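2-oxoglutarate (2OG) and Fe(II)-dependent oxygenase superfamily protein (Arabidopsis thaliana, PDB 6KWA) probably catalyses the irreversible, 2-oxoglutarate-dependent oxidation of the plant hormone indole-3-acetic acid to inactive 2-oxoindole-3-acetic acid. Local coordinates at residues Ile14-Ile19 and Ala127-Glu132; Gly27-Ile32 and Leu207-Gly212; Ala42-Thr47 and Glu110-Tyr115; Lys143-Gln148 and Leu246-Thr251. All coordinates share one frame; numbering follows the deposited sequence.

Contact 1: Ile14-Ile19 and Ala127-Glu132; sequences ILNQKI and ARKLAE
Asn-16 and Lys-129 meet where two helices come nearest, their side chains crossing at about a right angle. The OD1 side of the Asn-16 amide lies against the inner carbons of Lys-129, with OD1 of Asn-16 3.7 Å from Lys-129 CB. The other amide branch of Asn-16, ND2, donates to Glu-132 OE1 at 3.2 Å. That bond is bent, 138° at the hydrogen, and reaches the anti side of a carboxylate whose plane is turned 49° from the amide. A water weakly held by Asn-16 ND2 donates in turn to Glu-132 O. Lys-129 runs extended until chi4 (-55°) swings NZ aside, so its carbons serve as an apolar rod: CD lies 3.5 Å from Ile-19 CD1, and CE 4.0 Å from Leu-15 CD2. Ile-19 uses its other branch as well, CG2 resting 3.9 Å from Leu-130 CD2. An alanine at Asn-16 would probably leave Glu-132 OE1 without this donor and open a gap beside the Lys-129 chain. With axes 8.6 Å apart and nearly perpendicular, this is helix-helix packing of the N-terminal region: helix 12-25, backed by Ile-5, rests on the long helix 106-133 that flanks the double-stranded beta-helix of 2-oxoglutarate oxygenases.

Contact 2: Gly27-Ile32 and Leu207-Gly212; sequences GCFRVI and LAINLG
Phe-29 and Ile-209 form an antiparallel hydrogen-bonded pair whose side chains pack on one face of the sheet. CB of Ile-209 sits over the centre of the Phe-29 ring, 3.9 Å from its centroid, a CH-pi contact with CG1 nearest CE1 and CG2 nearest CZ. A chi1 of 56° puts CG of Phe-29 between the backbone N and the carbonyl carbon. Val-31 extends the apolar row, its CG1 3.9 Å from Ile-209 CG1. At one end Gly-27, with positive phi just after a helix, accepts from Leu-211 N through its O at 2.8 Å. On the reverse face Cys-28 CB meets Asn-210 CB at 3.8 Å, and Asn-210 ND2 donates to Leu-211 O from above the carbonyl plane at 3.0 Å.

Further out, Ile-19 and Ala-22 of helix 12-25 touch Phe-29, while Leu-126 of helix 106-133 touches Ile-209. Asn-210 ND2 also bonds Asp-171 OD2, which places it in the second shell of the metal. Through this pairing, strand 28-32 of the N-terminal region extends the larger sheet of the double-stranded beta-helix, bordering the facial triad of His-169, Asp-171 and His-228, where magnesium probably occupies the iron position.

Contact 3: Ala42-Thr47 and Glu110-Tyr115; sequences AEMKKT and EIMVKY
The carbonyl oxygen of Glu-43 is gripped twice by Thr-47, and both residues touch Ile-111 on the other helix. Thr-47 N reaches Glu-43 O at 3.0 Å as the ordinary helical bond, and Thr-47 OG1 donates to the same Glu-43 O at 2.9 Å from the opposite face of the carbonyl plane. This second bond fixes the rotation of the threonine: OG1 then lies 3.7 Å from Ile-111 CD1, the two side chains sliding past each other in opposite directions, and CG2 is directed to the methyl of Met-112. Ile-111 CD1 also rests 3.8 Å from Glu-43 CB.

Next to Glu-43, Met-44 lies over Tyr-115, one turn on from Ile-111 in the other helix. CG of Met-44, anti to the backbone N (chi1 -176°), stands over the ring in a CH-pi contact, 3.6 Å from the Tyr-115 centroid; the two side chains cross at about a right angle. SD of Met-44 lies over the same face, 4.2 Å from the Tyr-115 centroid, and makes a Met-aromatic contact. Bends at chi2 and chi3 then bring Met-44 CE to Met-112 SD at 3.5 Å. Tyr-115 OH is bonded to Gln-179 OE1, which holds the far end of the ring. An alanine at Tyr-115 would probably open a gap beneath Met-44, free its thioether to turn, and leave Gln-179 OE1 without this hydroxyl. The helix segments run at 128° to each other. Beneath them Phe-149 of strand 147-155 touches Met-44, Met-112 and Tyr-115, Ile-241 of strand 237-245 touches Met-44 and Tyr-115, and Val-95 and Phe-98 of helix 92-101 pack on Met-112.

Contact 4: Lys143-Gln148 and Leu246-Thr251; sequences KEWPSQ and LGPMDT
Trp-145 and Pro-248 lie side by side, pointing the same way, in a CH-pi contact between the proline and the indole at one end of the double-stranded beta-helix, where the chain enters strand 147-155 and leaves its antiparallel neighbour 237-245. CD of Pro-248 is 4.3 Å from the centroid of the five-membered ring of Trp-145, 22° off its normal, while CG of the same proline comes 3.6 Å from Trp-145 NE1. The indole face also carries backbone: Gly-247 CA and Pro-248 N both stand above it, displaced toward the rim. At the six-membered ring Leu-246 O approaches Trp-145 CE3 obliquely, at 3.2 Å. The rings of Phe-141 and Phe-174 meet the same indole edge-to-face, so its orientation is set by more than the proline.

Pro-146 meets Met-249 instead, the two side chains crossing at a slant with Pro-146 CD 3.6 Å from Met-249 CG. Tyr-87 of strand 81-87 touches both. Beyond them Gln-148 has CG anti to its backbone N (chi1 176°); the extended chain that follows ends with OE1 3.6 Å from Leu-246 CD1, plain van der Waals packing. The two backbones are joined by one hydrogen bond between the segments: Leu-246 N donates to Pro-146 O at 3.1 Å, with an angle of 157° at the hydrogen.

Overall arrangement
The four contacts join helices and strands distant in sequence around and beyond the metal-bearing core. Contacts 1 and 2 touch directly, Ile-19 CG2 lying 4.1 Å from Phe-29 CZ, so the helix crossing, itself away from the site, packs directly on the strand pairing. Helix 106-133 joins contact 1 to contact 3, whose centres are 28 Å apart. Contacts 2 and 4 involve the same sheet, centres 19 Å apart. Contact 2 comes nearest the metal, the Asn-210 side chain about 5 Å from the magnesium ion. In contact 4 the side chain of Leu-246 is about 11 Å from the magnesium ion. In contact 3, the Tyr-115 side chain is about 9 Å from that of Ser-240, which binds 2-oxoglutarate in another structure of this protein; none is bound here.

Contact 1: Ile14-Ile19 and Ala127-Glu132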
loop_
_atom_site.group_PDB
_atom_site.type_symbol
_atom_site.label_atom_id
_atom_site.label_comp_id
_atom_site.label_asym_id
_atom_site.label_seq_id
_atom_site.Cartn_x
_atom_site.Cartn_y
_atom_site.Cartn_z
ATOM N N ILE A 14 -11.104 -21.463 -2.769
ATOM C CA ILE A 14 -10.140 -21.607 -1.668
ATOM C C ILE A 14 -9.294 -20.354 -1.513
ATOM O O ILE A 14 -9.064 -19.851 -0.393
ATOM C CB ILE A 14 -9.209 -22.802 -1.903
ATOM C CG1 ILE A 14 -9.988 -24.111 -1.752
ATOM C CG2 ILE A 14 -8.037 -22.770 -0.942
ATOM C CD1 ILE A 14 -9.157 -25.348 -2.064
ATOM N N LEU A 15 -8.854 -19.843 -2.658
ATOM C CA LEU A 15 -8.080 -18.607 -2.718
ATOM C C LEU A 15 -8.853 -17.422 -2.146
ATOM O O LEU A 15 -8.364 -16.716 -1.266
ATOM C CB LEU A 15 -7.674 -18.318 -4.171
ATOM C CG LEU A 15 -6.886 -17.030 -4.352
ATOM C CD1 LEU A 15 -5.748 -17.062 -3.387
ATOM C CD2 LEU A 15 -6.378 -16.933 -5.802
ATOM N N ASN A 16 -10.046 -17.184 -2.671
ATOM C CA ASN A 16 -10.893 -16.094 -2.181
ATOM C C ASN A 16 -11.212 -16.207 -0.701
ATOM O O ASN A 16 -11.274 -15.208 0.005
ATOM C CB ASN A 16 -12.175 -16.047 -2.997
ATOM C CG ASN A 16 -11.912 -15.645 -4.424
ATOM O OD1 ASN A 16 -10.770 -15.326 -4.774
ATOM N ND2 ASN A 16 -12.928 -15.748 -5.280
ATOM N N GLN A 17 -11.436 -17.426 -0.225
ATOM C CA GLN A 17 -11.738 -17.594 1.182
ATOM C C GLN A 17 -10.514 -17.284 2.035
ATOM O O GLN A 17 -10.630 -16.669 3.101
ATOM C CB GLN A 17 -12.236 -18.996 1.462
ATOM C CG GLN A 17 -12.064 -19.379 2.900
ATOM C CD GLN A 17 -13.010 -20.458 3.289
ATOM O OE1 GLN A 17 -14.219 -20.339 3.068
ATOM N NE2 GLN A 17 -12.480 -21.535 3.869
ATOM N N LYS A 18 -9.345 -17.727 1.586
ATOM C CA LYS A 18 -8.121 -17.396 2.311
ATOM C C LYS A 18 -7.915 -15.888 2.332
ATOM O O LYS A 18 -7.497 -15.347 3.339
ATOM C CB LYS A 18 -6.898 -18.097 1.694
ATOM C CG LYS A 18 -6.675 -19.513 2.226
ATOM C CD LYS A 18 -5.640 -20.255 1.383
ATOM C CE LYS A 18 -5.362 -21.646 1.929
ATOM N NZ LYS A 18 -4.287 -22.327 1.121
ATOM N N ILE A 19 -8.191 -15.204 1.224
ATOM C CA ILE A 19 -8.034 -13.759 1.215
ATOM C C ILE A 19 -8.996 -13.129 2.228
ATOM O O ILE A 19 -8.595 -12.325 3.096
ATOM C CB ILE A 19 -8.247 -13.196 -0.189
ATOM C CG1 ILE A 19 -6.995 -13.490 -1.022
ATOM C CG2 ILE A 19 -8.508 -11.673 -0.140
ATOM C CD1 ILE A 19 -7.191 -13.404 -2.546
ATOM N N ALA A 127 -9.007 -6.568 -5.083
ATOM C CA ALA A 127 -10.290 -5.977 -4.719
ATOM C C ALA A 127 -11.457 -6.832 -5.245
ATOM O O ALA A 127 -12.401 -7.117 -4.515
ATOM C CB ALA A 127 -10.387 -4.574 -5.261
ATOM N N ARG A 128 -11.381 -7.248 -6.499
ATOM C CA ARG A 128 -12.441 -8.080 -7.075
ATOM C C ARG A 128 -12.522 -9.376 -6.295
ATOM O O ARG A 128 -13.612 -9.864 -5.985
ATOM C CB ARG A 128 -12.223 -8.360 -8.562
ATOM C CG ARG A 128 -13.405 -9.149 -9.195
ATOM C CD ARG A 128 -13.181 -9.352 -10.663
ATOM N NE ARG A 128 -12.986 -8.063 -11.329
ATOM C CZ ARG A 128 -13.888 -7.456 -12.098
ATOM N NH1 ARG A 128 -15.044 -8.047 -12.368
ATOM N NH2 ARG A 128 -13.615 -6.268 -12.637
ATOM N N LYS A 129 -11.369 -9.937 -5.944
ATOM C CA LYS A 129 -11.390 -11.194 -5.207
ATOM C C LYS A 129 -12.090 -11.052 -3.844
ATOM O O LYS A 129 -12.750 -11.982 -3.387
ATOM C CB LYS A 129 -9.983 -11.736 -5.013
ATOM C CG LYS A 129 -9.335 -12.275 -6.279
ATOM C CD LYS A 129 -8.018 -12.950 -5.943
ATOM C CE LYS A 129 -7.186 -13.242 -7.204
ATOM N NZ LYS A 129 -7.950 -14.032 -8.159
ATOM N N LEU A 130 -11.919 -9.919 -3.174
ATOM C CA LEU A 130 -12.635 -9.669 -1.914
ATOM C C LEU A 130 -14.149 -9.643 -2.149
ATOM O O LEU A 130 -14.913 -10.166 -1.356
ATOM C CB LEU A 130 -12.187 -8.365 -1.292
ATOM C CG LEU A 130 -10.917 -8.463 -0.455
ATOM C CD1 LEU A 130 -10.425 -7.054 -0.254
ATOM C CD2 LEU A 130 -11.221 -9.115 0.893
ATOM N N ALA A 131 -14.595 -8.983 -3.206
ATOM C CA ALA A 131 -16.032 -9.002 -3.501
ATOM C C ALA A 131 -16.479 -10.438 -3.794
ATOM O O ALA A 131 -17.535 -10.892 -3.352
ATOM C CB ALA A 131 -16.353 -8.101 -4.659
ATOM N N GLU A 132 -15.657 -11.176 -4.520
ATOM C CA GLU A 132 -16.026 -12.550 -4.831
ATOM C C GLU A 132 -16.111 -13.440 -3.586
ATOM O O GLU A 132 -16.943 -14.348 -3.507
ATOM C CB GLU A 132 -15.035 -13.138 -5.841
ATOM C CG GLU A 132 -15.123 -12.475 -7.247
ATOM C CD GLU A 132 -14.081 -13.023 -8.218
ATOM O OE1 GLU A 132 -13.177 -13.795 -7.795
ATOM O OE2 GLU A 132 -14.177 -12.708 -9.421
HETATM O O HOH W 1 -15.476 -17.255 -3.660
HETATM O O HOH W 2 -9.485 -15.928 -6.878
#

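Contact 2: Gly27-Ile32 and Leu207-Gly212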
loop_
_atom_site.group_PDB
_atom_site.type_symbol
_atom_site.label_atom_id
_atom_site.label_comp_id
_atom_site.label_asym_id
_atom_site.label_seq_id
_atom_site.Cartn_x
_atom_site.Cartn_y
_atom_site.Cartn_z
ATOM N N GLY A 27 -6.325 -8.152 8.799
ATOM C CA GLY A 27 -6.318 -6.924 8.030
ATOM C C GLY A 27 -5.113 -6.769 7.121
ATOM O O GLY A 27 -4.894 -5.715 6.527
ATOM N N CYS A 28 -4.353 -7.844 6.976
ATOM C CA CYS A 28 -3.197 -7.817 6.108
ATOM C C CYS A 28 -2.798 -9.210 5.716
ATOM O O CYS A 28 -3.175 -10.183 6.370
ATOM C CB CYS A 28 -2.021 -7.110 6.811
ATOM S SG CYS A 28 -1.579 -7.874 8.400
ATOM N N PHE A 29 -2.034 -9.305 4.640
ATOM C CA PHE A 29 -1.474 -10.577 4.216
ATOM C C PHE A 29 -0.387 -10.339 3.206
ATOM O O PHE A 29 -0.365 -9.326 2.534
ATOM C CB PHE A 29 -2.552 -11.513 3.649
ATOM C CG PHE A 29 -3.342 -10.938 2.527
ATOM C CD1 PHE A 29 -3.012 -11.210 1.208
ATOM C CD2 PHE A 29 -4.457 -10.149 2.791
ATOM C CE1 PHE A 29 -3.761 -10.694 0.177
ATOM C CE2 PHE A 29 -5.200 -9.606 1.755
ATOM C CZ PHE A 29 -4.865 -9.897 0.437
ATOM N N ARG A 30 0.471 -11.331 3.061
ATOM C CA ARG A 30 1.545 -11.282 2.096
ATOM C C ARG A 30 1.041 -12.009 0.851
ATOM O O ARG A 30 0.213 -12.909 0.975
ATOM C CB ARG A 30 2.781 -11.964 2.705
ATOM C CG ARG A 30 4.125 -11.723 2.027
ATOM C CD ARG A 30 5.266 -12.444 2.816
ATOM N NE ARG A 30 5.797 -11.665 3.938
ATOM C CZ ARG A 30 5.691 -11.993 5.227
ATOM N NH1 ARG A 30 5.070 -13.109 5.603
ATOM N NH2 ARG A 30 6.231 -11.203 6.151
ATOM N N VAL A 31 1.464 -11.595 -0.341
ATOM C CA VAL A 31 1.166 -12.381 -1.527
ATOM C C VAL A 31 2.464 -12.852 -2.183
ATOM O O VAL A 31 3.486 -12.143 -2.193
ATOM C CB VAL A 31 0.295 -11.629 -2.563
ATOM C CG1 VAL A 31 -1.124 -11.464 -2.013
ATOM C CG2 VAL A 31 0.896 -10.270 -2.973
ATOM N N ILE A 32 2.417 -14.088 -2.678
ATOM C CA ILE A 32 3.468 -14.667 -3.508
ATOM C C ILE A 32 2.841 -15.090 -4.818
ATOM O O ILE A 32 1.607 -15.197 -4.917
ATOM C CB ILE A 32 4.117 -15.896 -2.850
ATOM C CG1 ILE A 32 3.031 -16.919 -2.487
ATOM C CG2 ILE A 32 4.923 -15.496 -1.636
ATOM C CD1 ILE A 32 3.568 -18.236 -1.958
ATOM N N LEU A 207 4.959 -9.250 -1.887
ATOM C CA LEU A 207 4.365 -7.946 -1.598
ATOM C C LEU A 207 3.500 -8.070 -0.327
ATOM O O LEU A 207 2.943 -9.132 -0.062
ATOM C CB LEU A 207 3.542 -7.458 -2.799
ATOM C CG LEU A 207 4.346 -7.219 -4.080
ATOM C CD1 LEU A 207 3.476 -7.144 -5.305
ATOM C CD2 LEU A 207 5.187 -5.941 -3.969
ATOM N N ALA A 208 3.411 -6.999 0.463
ATOM C CA ALA A 208 2.590 -6.980 1.667
ATOM C C ALA A 208 1.283 -6.248 1.371
ATOM O O ALA A 208 1.285 -5.130 0.853
ATOM C CB ALA A 208 3.341 -6.304 2.799
ATOM N N ILE A 209 0.166 -6.874 1.695
ATOM C CA ILE A 209 -1.121 -6.252 1.440
ATOM C C ILE A 209 -1.693 -5.902 2.770
ATOM O O ILE A 209 -1.618 -6.698 3.687
ATOM C CB ILE A 209 -2.101 -7.191 0.714
ATOM C CG1 ILE A 209 -1.405 -7.925 -0.424
ATOM C CG2 ILE A 209 -3.310 -6.425 0.227
ATOM C CD1 ILE A 209 -0.899 -7.043 -1.483
ATOM N N ASN A 210 -2.297 -4.737 2.890
ATOM C CA ASN A 210 -3.047 -4.491 4.098
ATOM C C ASN A 210 -4.268 -3.696 3.747
ATOM O O ASN A 210 -4.308 -3.017 2.720
ATOM C CB ASN A 210 -2.218 -3.752 5.144
ATOM C CG ASN A 210 -2.022 -2.332 4.786
ATOM O OD1 ASN A 210 -1.050 -1.994 4.119
ATOM N ND2 ASN A 210 -2.978 -1.480 5.153
ATOM N N LEU A 211 -5.280 -3.793 4.594
ATOM C CA LEU A 211 -6.536 -3.117 4.317
ATOM C C LEU A 211 -6.564 -1.830 5.135
ATOM O O LEU A 211 -5.827 -1.717 6.108
ATOM C CB LEU A 211 -7.713 -4.050 4.644
ATOM C CG LEU A 211 -7.879 -5.190 3.627
ATOM C CD1 LEU A 211 -6.861 -6.321 3.793
ATOM C CD2 LEU A 211 -9.282 -5.734 3.708
ATOM N N GLY A 212 -7.345 -0.841 4.704
ATOM C CA GLY A 212 -7.421 0.430 5.406
ATOM C C GLY A 212 -8.838 0.817 5.830
ATOM O O GLY A 212 -9.794 0.024 5.708
#

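Contact 3: Ala42-Thr47 and Glu110-Tyr115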
loop_
_atom_site.group_PDB
_atom_site.type_symbol
_atom_site.label_atom_id
_atom_site.label_comp_id
_atom_site.label_asym_id
_atom_site.label_seq_id
_atom_site.Cartn_x
_atom_site.Cartn_y
_atom_site.Cartn_z
ATOM N N ALA A 42 12.587 -4.655 -9.053
ATOM C CA ALA A 42 13.942 -4.266 -8.664
ATOM C C ALA A 42 14.311 -2.977 -9.360
ATOM O O ALA A 42 14.934 -2.093 -8.769
ATOM C CB ALA A 42 14.939 -5.362 -8.970
ATOM N N GLU A 43 13.881 -2.841 -10.607
ATOM C CA GLU A 43 14.157 -1.628 -11.369
ATOM C C GLU A 43 13.415 -0.443 -10.751
ATOM O O GLU A 43 13.882 0.717 -10.804
ATOM C CB GLU A 43 13.771 -1.807 -12.854
ATOM C CG GLU A 43 14.871 -2.562 -13.597
ATOM C CD GLU A 43 14.416 -3.200 -14.880
ATOM O OE1 GLU A 43 13.270 -2.959 -15.319
ATOM O OE2 GLU A 43 15.198 -4.003 -15.424
ATOM N N MET A 44 12.233 -0.713 -10.209
ATOM C CA MET A 44 11.487 0.351 -9.557
ATOM C C MET A 44 12.227 0.811 -8.308
ATOM O O MET A 44 12.362 2.014 -8.075
ATOM C CB MET A 44 10.058 -0.087 -9.222
ATOM C CG MET A 44 9.210 1.040 -8.626
ATOM S SD MET A 44 8.811 2.343 -9.793
ATOM C CE MET A 44 9.281 3.805 -8.888
ATOM N N LYS A 45 12.751 -0.125 -7.530
ATOM C CA LYS A 45 13.449 0.265 -6.311
ATOM C C LYS A 45 14.736 1.073 -6.613
ATOM O O LYS A 45 15.071 2.013 -5.882
ATOM C CB LYS A 45 13.784 -0.957 -5.464
ATOM C CG LYS A 45 14.350 -0.583 -4.117
ATOM C CD LYS A 45 14.892 -1.779 -3.361
ATOM C CE LYS A 45 15.538 -1.347 -2.053
ATOM N NZ LYS A 45 16.330 -2.464 -1.455
ATOM N N LYS A 46 15.444 0.729 -7.687
ATOM C CA LYS A 46 16.638 1.476 -8.052
ATOM C C LYS A 46 16.242 2.886 -8.492
ATOM O O LYS A 46 16.903 3.864 -8.143
ATOM C CB LYS A 46 17.390 0.786 -9.192
ATOM C CG LYS A 46 17.965 -0.595 -8.894
ATOM C CD LYS A 46 18.735 -1.079 -10.142
ATOM C CE LYS A 46 19.456 -2.398 -9.916
ATOM N NZ LYS A 46 18.435 -3.493 -9.893
ATOM N N THR A 47 15.167 2.982 -9.271
ATOM C CA THR A 47 14.659 4.287 -9.713
ATOM C C THR A 47 14.342 5.140 -8.477
ATOM O O THR A 47 14.641 6.323 -8.455
ATOM C CB THR A 47 13.411 4.138 -10.598
ATOM O OG1 THR A 47 13.750 3.397 -11.766
ATOM C CG2 THR A 47 12.830 5.483 -11.032
ATOM N N GLU A 110 9.753 4.848 -18.185
ATOM C CA GLU A 110 9.107 3.642 -18.675
ATOM C C GLU A 110 8.930 2.598 -17.561
ATOM O O GLU A 110 7.927 1.866 -17.529
ATOM C CB GLU A 110 9.923 3.053 -19.818
ATOM C CG GLU A 110 9.431 3.487 -21.190
ATOM C CD GLU A 110 10.014 2.634 -22.308
ATOM O OE1 GLU A 110 10.923 1.824 -22.017
ATOM O OE2 GLU A 110 9.565 2.771 -23.473
ATOM N N ILE A 111 9.896 2.553 -16.650
ATOM C CA ILE A 111 9.822 1.691 -15.477
ATOM C C ILE A 111 8.607 2.043 -14.618
ATOM O O ILE A 111 7.864 1.173 -14.165
ATOM C CB ILE A 111 11.107 1.782 -14.655
ATOM C CG1 ILE A 111 12.257 1.169 -15.469
ATOM C CG2 ILE A 111 10.933 1.087 -13.293
ATOM C CD1 ILE A 111 13.626 1.422 -14.883
ATOM N N MET A 112 8.410 3.337 -14.427
ATOM C CA MET A 112 7.341 3.856 -13.613
ATOM C C MET A 112 5.982 3.531 -14.237
ATOM O O MET A 112 5.034 3.137 -13.556
ATOM C CB MET A 112 7.505 5.367 -13.469
ATOM C CG MET A 112 6.810 5.969 -12.292
ATOM S SD MET A 112 7.985 6.247 -10.976
ATOM C CE MET A 112 9.334 6.989 -11.887
ATOM N N VAL A 113 5.901 3.707 -15.539
ATOM C CA VAL A 113 4.663 3.501 -16.271
ATOM C C VAL A 113 4.244 2.036 -16.211
ATOM O O VAL A 113 3.064 1.723 -16.016
ATOM C CB VAL A 113 4.819 3.990 -17.740
ATOM C CG1 VAL A 113 3.703 3.441 -18.664
ATOM C CG2 VAL A 113 4.854 5.500 -17.760
ATOM N N LYS A 114 5.224 1.146 -16.344
ATOM C CA LYS A 114 4.964 -0.282 -16.335
ATOM C C LYS A 114 4.733 -0.805 -14.890
ATOM O O LYS A 114 3.967 -1.752 -14.684
ATOM C CB LYS A 114 6.108 -1.020 -17.034
ATOM C CG LYS A 114 6.161 -0.766 -18.553
ATOM C CD LYS A 114 4.744 -0.600 -19.168
ATOM C CE LYS A 114 4.760 0.123 -20.547
ATOM N NZ LYS A 114 3.486 0.019 -21.328
ATOM N N TYR A 115 5.433 -0.235 -13.908
ATOM C CA TYR A 115 5.185 -0.552 -12.502
ATOM C C TYR A 115 3.778 -0.132 -12.070
ATOM O O TYR A 115 3.058 -0.899 -11.434
ATOM C CB TYR A 115 6.195 0.141 -11.604
ATOM C CG TYR A 115 6.146 -0.329 -10.173
ATOM C CD1 TYR A 115 6.911 -1.411 -9.761
ATOM C CD2 TYR A 115 5.338 0.305 -9.231
ATOM C CE1 TYR A 115 6.887 -1.837 -8.430
ATOM C CE2 TYR A 115 5.302 -0.120 -7.921
ATOM C CZ TYR A 115 6.077 -1.183 -7.527
ATOM O OH TYR A 115 6.040 -1.599 -6.226
#

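Contact 4: Lys143-Gln148 and Leu246-Thr251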
loop_
_atom_site.group_PDB
_atom_site.type_symbol
_atom_site.label_atom_id
_atom_site.label_comp_id
_atom_site.label_asym_id
_atom_site.label_seq_id
_atom_site.Cartn_x
_atom_site.Cartn_y
_atom_site.Cartn_z
ATOM N N LYS A 143 -14.237 0.294 -9.638
ATOM C CA LYS A 143 -13.775 0.741 -10.964
ATOM C C LYS A 143 -13.678 2.237 -11.183
ATOM O O LYS A 143 -12.960 2.678 -12.074
ATOM C CB LYS A 143 -14.691 0.201 -12.080
ATOM C CG LYS A 143 -14.291 -1.155 -12.649
ATOM C CD LYS A 143 -14.959 -1.308 -14.047
ATOM C CE LYS A 143 -14.600 -2.636 -14.722
ATOM N NZ LYS A 143 -15.704 -3.226 -15.530
ATOM N N GLU A 144 -14.308 3.025 -10.332
ATOM C CA GLU A 144 -14.173 4.470 -10.452
ATOM C C GLU A 144 -13.332 5.008 -9.296
ATOM O O GLU A 144 -13.346 6.207 -9.011
ATOM C CB GLU A 144 -15.543 5.156 -10.442
ATOM C CG GLU A 144 -16.599 4.603 -11.408
ATOM C CD GLU A 144 -16.172 4.610 -12.862
ATOM O OE1 GLU A 144 -15.329 5.448 -13.252
ATOM O OE2 GLU A 144 -16.696 3.767 -13.622
ATOM N N TRP A 145 -12.634 4.113 -8.604
ATOM C CA TRP A 145 -11.825 4.515 -7.464
ATOM C C TRP A 145 -10.400 4.817 -7.890
ATOM O O TRP A 145 -9.744 3.990 -8.507
ATOM C CB TRP A 145 -11.819 3.421 -6.384
ATOM C CG TRP A 145 -13.145 3.170 -5.751
ATOM C CD1 TRP A 145 -14.350 3.714 -6.106
ATOM C CD2 TRP A 145 -13.403 2.315 -4.636
ATOM N NE1 TRP A 145 -15.344 3.235 -5.284
ATOM C CE2 TRP A 145 -14.790 2.377 -4.371
ATOM C CE3 TRP A 145 -12.600 1.488 -3.845
ATOM C CZ2 TRP A 145 -15.385 1.656 -3.346
ATOM C CZ3 TRP A 145 -13.192 0.768 -2.819
ATOM C CH2 TRP A 145 -14.569 0.863 -2.570
ATOM N N PRO A 146 -9.896 5.992 -7.520
ATOM C CA PRO A 146 -8.516 6.362 -7.867
ATOM C C PRO A 146 -7.477 5.663 -6.971
ATOM O O PRO A 146 -7.773 5.257 -5.837
ATOM C CB PRO A 146 -8.493 7.866 -7.611
ATOM C CG PRO A 146 -9.456 8.018 -6.422
ATOM C CD PRO A 146 -10.559 7.012 -6.687
ATOM N N SER A 147 -6.271 5.507 -7.492
ATOM C CA SER A 147 -5.171 5.000 -6.697
ATOM C C SER A 147 -4.115 6.077 -6.530
ATOM O O SER A 147 -4.122 7.083 -7.232
ATOM C CB SER A 147 -4.568 3.751 -7.315
ATOM O OG SER A 147 -5.512 2.709 -7.296
ATOM N N GLN A 148 -3.245 5.865 -5.554
ATOM C CA GLN A 148 -2.195 6.801 -5.195
ATOM C C GLN A 148 -0.877 6.061 -5.031
ATOM O O GLN A 148 -0.809 4.986 -4.441
ATOM C CB GLN A 148 -2.554 7.537 -3.906
ATOM C CG GLN A 148 -1.491 8.484 -3.356
ATOM C CD GLN A 148 -2.007 9.251 -2.149
ATOM O OE1 GLN A 148 -3.205 9.230 -1.870
ATOM N NE2 GLN A 148 -1.109 9.870 -1.387
ATOM N N LEU A 246 -7.655 3.844 -3.117
ATOM C CA LEU A 246 -8.438 4.714 -2.232
ATOM C C LEU A 246 -9.932 4.487 -2.417
ATOM O O LEU A 246 -10.350 3.705 -3.259
ATOM C CB LEU A 246 -8.096 6.183 -2.497
ATOM C CG LEU A 246 -6.612 6.537 -2.461
ATOM C CD1 LEU A 246 -6.395 7.986 -2.858
ATOM C CD2 LEU A 246 -6.071 6.269 -1.067
ATOM N N GLY A 247 -10.741 5.220 -1.677
ATOM C CA GLY A 247 -12.176 5.112 -1.832
ATOM C C GLY A 247 -12.653 6.010 -2.959
ATOM O O GLY A 247 -11.869 6.470 -3.786
ATOM N N PRO A 248 -13.961 6.256 -3.008
ATOM C CA PRO A 248 -14.479 7.154 -4.041
ATOM C C PRO A 248 -13.992 8.594 -3.856
ATOM O O PRO A 248 -13.870 9.083 -2.723
ATOM C CB PRO A 248 -16.004 7.070 -3.857
ATOM C CG PRO A 248 -16.239 5.876 -2.956
ATOM C CD PRO A 248 -15.016 5.766 -2.105
ATOM N N MET A 249 -13.720 9.235 -4.987
ATOM C CA MET A 249 -13.331 10.636 -5.098
ATOM C C MET A 249 -14.451 11.539 -4.602
ATOM O O MET A 249 -14.359 12.231 -3.582
ATOM C CB MET A 249 -13.122 10.998 -6.571
ATOM C CG MET A 249 -12.642 9.863 -7.456
ATOM S SD MET A 249 -12.246 10.373 -9.158
ATOM C CE MET A 249 -10.709 11.253 -9.005
ATOM N N ASP A 250 -15.505 11.512 -5.416
ATOM C CA ASP A 250 -16.684 12.357 -5.326
ATOM C C ASP A 250 -17.578 11.947 -4.162
ATOM O O ASP A 250 -17.535 12.511 -3.062
ATOM C CB ASP A 250 -17.512 12.229 -6.617
ATOM C CG ASP A 250 -16.665 12.309 -7.887
ATOM O OD1 ASP A 250 -15.644 13.037 -7.922
ATOM O OD2 ASP A 250 -17.037 11.614 -8.859
ATOM N N THR A 251 -18.417 10.964 -4.489
ATOM C CA THR A 251 -19.365 10.294 -3.609
ATOM C C THR A 251 -18.821 10.079 -2.208
ATOM O O THR A 251 -17.613 9.947 -2.014
ATOM C CB THR A 251 -19.759 8.923 -4.229
ATOM O OG1 THR A 251 -20.359 9.136 -5.512
ATOM C CG2 THR A 251 -20.691 8.100 -3.322
#